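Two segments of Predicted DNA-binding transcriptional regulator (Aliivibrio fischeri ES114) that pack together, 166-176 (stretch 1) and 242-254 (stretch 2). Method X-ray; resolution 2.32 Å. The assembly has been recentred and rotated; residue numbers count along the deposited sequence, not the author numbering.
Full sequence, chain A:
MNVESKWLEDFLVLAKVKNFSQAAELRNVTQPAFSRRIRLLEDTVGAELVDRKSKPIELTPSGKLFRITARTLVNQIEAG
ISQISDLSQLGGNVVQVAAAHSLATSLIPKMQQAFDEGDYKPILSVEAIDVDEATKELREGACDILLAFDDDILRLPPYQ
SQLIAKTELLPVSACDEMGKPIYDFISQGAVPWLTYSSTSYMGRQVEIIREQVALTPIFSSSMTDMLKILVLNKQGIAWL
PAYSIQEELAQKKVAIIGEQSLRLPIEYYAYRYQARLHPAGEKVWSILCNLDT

Stretch 1 (166-176) KTELLPVSACD
Stretch 2 242-254: AYSIQEELAQKKV

Stretch 1 runs as an extended strand from Lys-166 through Ala-174 and leaves the sheet at Cys-175 and Asp-176. Stretch 2 lies against it as a compact turn-helix-turn: a 3-10 segment at Ala-242 to Ser-244, Ile-245 at the N-cap position, a helix over Gln-246 to Ala-250, and a return to extended backbone at Val-254. Together they bury 507 Å², and main-chain hydrogen bonds join them near both ends, with apolar side chains packed between.

At the first of these, Ala-242 N donates to Glu-168 O at 3.0 Å, with an N-H...acceptor angle of 136°; the two CA atoms are 5.8 Å apart. Ala-242 O is in turn an acceptor within its own stretch. Gln-246 NE2 reaches it at 2.6 Å, a bond kept weak by its 129° angle, with the side chain folded back by chi1 and chi2 both m, and Ile-245 N approaches the same Ala-242 O at 3.4 Å, also weakly. Thr-167 (chi1 m) points toward stretch 2 and places CG2 3.9 Å from Ala-242 CB; the same CG2 meets the Tyr-243 ring at its edge, 3.9 Å from CD2. Tyr-243 has chi1 p and chi2 near 80°, and its OH is hydrogen-bonded elsewhere in the structure.

Along the strand, Leu-170 and Val-172 point toward stretch 2, whereas Leu-169, Pro-171 and Ser-173 point away, the alternation expected of extended backbone. Leu-170, in the mt rotamer, sets CD1 3.6 Å from Ala-242 CB and 4.3 Å from Leu-249 CD1. Val-172 (chi1 m) brings CG1 to 3.6 Å from CD1 of Ile-245, whose rotamer is pt, and its CB to 3.6 Å from Val-254 CG2. These contacts have no polar component.

The helix is held by Leu-249 N to Ile-245 O and Ala-250 N to Gln-246 O, both 2.9 Å, and by Gln-251 N to Glu-247 O at 2.6 Å. It ends in a Schellman motif. Lys-252 takes positive phi (59/13), while its N bonds weakly to Leu-249 O at 3.1 Å and Val-254 N bonds weakly to Glu-248 O at 3.4 Å. Lys-252 NZ also donates to Ala-250 O at 3.2 Å, and the end of this side chain leads away from the strand.

This turn delivers Val-254 opposite Ala-174 as an antiparallel, non-hydrogen-bonded pair with CA atoms 4.6 Å apart and diverging side chains. The neighbouring Cys-175 N donates to Lys-253 O at 2.8 Å, but the 129° angle makes the bond weak. Ser-173 O receives a CA-H...O contact from Val-254 CA at 3.4 Å, and Val-254 CG2 (chi1 p) crowds that Ser-173 O at 3.1 Å. Ser-173 OG finds its hydrogen bond elsewhere in the structure. Cys-175 (chi1 m) points toward stretch 2, with CB 3.4 Å from Lys-252 O and SG 4.2 Å from Val-254 C; its thiol makes no hydrogen bond across this contact.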

# COMPACT_ATOMS: atom_id res chain seq x y z
N LYS A 166 28.07 24.19 12.03
CA LYS A 166 27.55 24.25 13.39
C LYS A 166 27.23 25.71 13.71
O LYS A 166 28.09 26.58 13.58
CB LYS A 166 28.57 23.69 14.38
CG LYS A 166 28.12 23.70 15.84
CD LYS A 166 28.66 24.92 16.58
CE LYS A 166 28.05 25.05 17.96
NZ LYS A 166 28.36 26.37 18.57
N THR A 167 26.00 25.95 14.15
CA THR A 167 25.43 27.27 14.36
C THR A 167 24.74 27.26 15.73
O THR A 167 24.78 26.26 16.46
CB THR A 167 24.47 27.60 13.21
OG1 THR A 167 25.14 27.35 11.96
CG2 THR A 167 24.01 29.05 13.22
N GLU A 168 24.11 28.37 16.10
CA GLU A 168 23.37 28.46 17.35
C GLU A 168 21.96 28.97 17.11
O GLU A 168 21.72 29.82 16.25
CB GLU A 168 24.07 29.39 18.35
CG GLU A 168 25.52 29.06 18.64
CD GLU A 168 26.11 29.96 19.71
OE1 GLU A 168 26.13 29.54 20.89
OE2 GLU A 168 26.52 31.09 19.38
N LEU A 169 21.02 28.41 17.87
CA LEU A 169 19.73 29.03 18.11
C LEU A 169 19.90 30.11 19.17
O LEU A 169 20.27 29.81 20.32
CB LEU A 169 18.71 27.99 18.58
CG LEU A 169 18.30 26.90 17.59
CD1 LEU A 169 17.45 25.85 18.29
CD2 LEU A 169 17.54 27.52 16.43
N LEU A 170 19.66 31.36 18.78
CA LEU A 170 19.78 32.53 19.63
C LEU A 170 18.39 32.99 20.05
O LEU A 170 17.52 33.17 19.19
CB LEU A 170 20.49 33.66 18.89
CG LEU A 170 21.82 33.30 18.23
CD1 LEU A 170 22.36 34.50 17.46
CD2 LEU A 170 22.82 32.83 19.26
N PRO A 171 18.15 33.16 21.35
CA PRO A 171 16.89 33.76 21.81
C PRO A 171 16.91 35.26 21.54
O PRO A 171 17.76 35.98 22.07
CB PRO A 171 16.86 33.44 23.30
CG PRO A 171 18.30 33.31 23.68
CD PRO A 171 19.00 32.73 22.48
N VAL A 172 15.98 35.72 20.72
CA VAL A 172 15.99 37.10 20.25
C VAL A 172 14.63 37.75 20.47
O VAL A 172 13.58 37.08 20.53
CB VAL A 172 16.39 37.21 18.77
CG1 VAL A 172 17.82 36.75 18.57
CG2 VAL A 172 15.43 36.41 17.90
N SER A 173 14.68 39.08 20.59
CA SER A 173 13.51 39.94 20.71
C SER A 173 13.63 41.10 19.73
O SER A 173 14.73 41.49 19.32
CB SER A 173 13.36 40.54 22.11
OG SER A 173 13.42 39.54 23.11
N ALA A 174 12.48 41.65 19.37
CA ALA A 174 12.44 42.88 18.60
C ALA A 174 13.04 44.03 19.40
O ALA A 174 13.10 44.00 20.64
CB ALA A 174 11.00 43.22 18.20
N CYS A 175 13.48 45.06 18.69
CA CYS A 175 14.09 46.23 19.31
C CYS A 175 13.39 47.49 18.85
O CYS A 175 12.93 47.59 17.70
CB CYS A 175 15.58 46.32 18.98
SG CYS A 175 16.63 45.34 20.07
N ASP A 176 13.32 48.47 19.74
CA ASP A 176 12.74 49.76 19.39
C ASP A 176 13.63 50.47 18.38
O ASP A 176 14.72 50.02 18.03
CB ASP A 176 12.53 50.61 20.64
CG ASP A 176 13.79 50.73 21.49
OD1 ASP A 176 14.80 51.27 21.00
OD2 ASP A 176 13.75 50.29 22.66
N ALA A 242 21.04 31.51 13.90
CA ALA A 242 21.78 32.75 13.74
C ALA A 242 21.99 33.12 12.27
O ALA A 242 22.09 34.31 11.95
CB ALA A 242 23.12 32.66 14.46
N TYR A 243 22.04 32.13 11.38
CA TYR A 243 22.28 32.43 9.97
C TYR A 243 21.08 33.11 9.31
O TYR A 243 21.23 33.67 8.22
CB TYR A 243 22.64 31.16 9.20
CG TYR A 243 21.59 30.07 9.24
CD1 TYR A 243 20.48 30.11 8.41
CD2 TYR A 243 21.71 28.98 10.11
CE1 TYR A 243 19.52 29.12 8.44
CE2 TYR A 243 20.76 27.99 10.14
CZ TYR A 243 19.66 28.06 9.31
OH TYR A 243 18.70 27.08 9.33
N SER A 244 19.91 33.08 9.95
CA SER A 244 18.70 33.64 9.36
C SER A 244 18.39 35.05 9.84
O SER A 244 17.45 35.67 9.33
CB SER A 244 17.50 32.73 9.65
OG SER A 244 17.08 32.87 11.00
N ILE A 245 19.15 35.57 10.81
CA ILE A 245 18.85 36.88 11.38
C ILE A 245 20.12 37.73 11.45
O ILE A 245 20.23 38.63 12.29
CB ILE A 245 18.22 36.75 12.78
CG1 ILE A 245 19.13 35.94 13.70
CG2 ILE A 245 16.84 36.12 12.68
CD1 ILE A 245 18.69 35.94 15.14
N GLN A 246 21.08 37.45 10.57
CA GLN A 246 22.35 38.17 10.63
C GLN A 246 22.18 39.64 10.27
O GLN A 246 22.76 40.52 10.93
CB GLN A 246 23.38 37.51 9.71
CG GLN A 246 23.95 36.21 10.26
CD GLN A 246 24.58 36.38 11.64
OE1 GLN A 246 25.18 37.41 11.94
NE2 GLN A 246 24.43 35.36 12.48
N GLU A 247 21.40 39.94 9.24
CA GLU A 247 21.20 41.34 8.86
C GLU A 247 20.32 42.07 9.87
O GLU A 247 20.55 43.25 10.15
CB GLU A 247 20.60 41.43 7.46
CG GLU A 247 21.60 41.15 6.35
CD GLU A 247 20.96 41.06 4.98
OE1 GLU A 247 19.78 41.45 4.84
OE2 GLU A 247 21.63 40.58 4.04
N GLU A 248 19.32 41.39 10.42
CA GLU A 248 18.49 42.01 11.45
C GLU A 248 19.30 42.32 12.70
O GLU A 248 19.13 43.37 13.32
CB GLU A 248 17.30 41.11 11.78
CG GLU A 248 16.24 41.02 10.69
CD GLU A 248 16.69 40.21 9.49
OE1 GLU A 248 16.22 40.49 8.37
OE2 GLU A 248 17.52 39.29 9.67
N LEU A 249 20.20 41.40 13.08
CA LEU A 249 21.14 41.70 14.15
C LEU A 249 22.04 42.87 13.77
O LEU A 249 22.33 43.74 14.60
CB LEU A 249 21.98 40.47 14.47
CG LEU A 249 21.33 39.31 15.24
CD1 LEU A 249 22.17 38.05 15.12
CD2 LEU A 249 21.13 39.68 16.70
N ALA A 250 22.49 42.90 12.51
CA ALA A 250 23.37 43.97 12.05
C ALA A 250 22.63 45.30 11.96
O ALA A 250 23.18 46.35 12.32
CB ALA A 250 23.99 43.60 10.71
N GLN A 251 21.39 45.27 11.47
CA GLN A 251 20.56 46.47 11.45
C GLN A 251 19.95 46.78 12.81
O GLN A 251 19.16 47.72 12.91
CB GLN A 251 19.46 46.32 10.39
CG GLN A 251 19.98 46.20 8.97
CD GLN A 251 18.91 45.82 7.97
OE1 GLN A 251 17.80 45.44 8.35
NE2 GLN A 251 19.23 45.91 6.68
N LYS A 252 20.30 46.01 13.84
CA LYS A 252 19.86 46.20 15.22
C LYS A 252 18.35 46.16 15.39
O LYS A 252 17.84 46.55 16.45
CB LYS A 252 20.42 47.50 15.82
CG LYS A 252 21.84 47.39 16.38
CD LYS A 252 22.88 47.30 15.27
CE LYS A 252 24.27 47.04 15.82
NZ LYS A 252 25.26 46.78 14.74
N LYS A 253 17.61 45.71 14.37
CA LYS A 253 16.17 45.55 14.53
C LYS A 253 15.83 44.46 15.53
O LYS A 253 14.83 44.56 16.25
CB LYS A 253 15.52 45.25 13.18
CG LYS A 253 15.81 46.27 12.10
CD LYS A 253 15.10 45.93 10.81
CE LYS A 253 15.30 47.02 9.77
NZ LYS A 253 14.83 48.35 10.26
N VAL A 254 16.66 43.42 15.60
CA VAL A 254 16.49 42.33 16.54
C VAL A 254 17.73 42.29 17.43
O VAL A 254 18.80 42.77 17.06
CB VAL A 254 16.28 40.97 15.83
CG1 VAL A 254 17.61 40.38 15.38
CG2 VAL A 254 15.51 40.01 16.70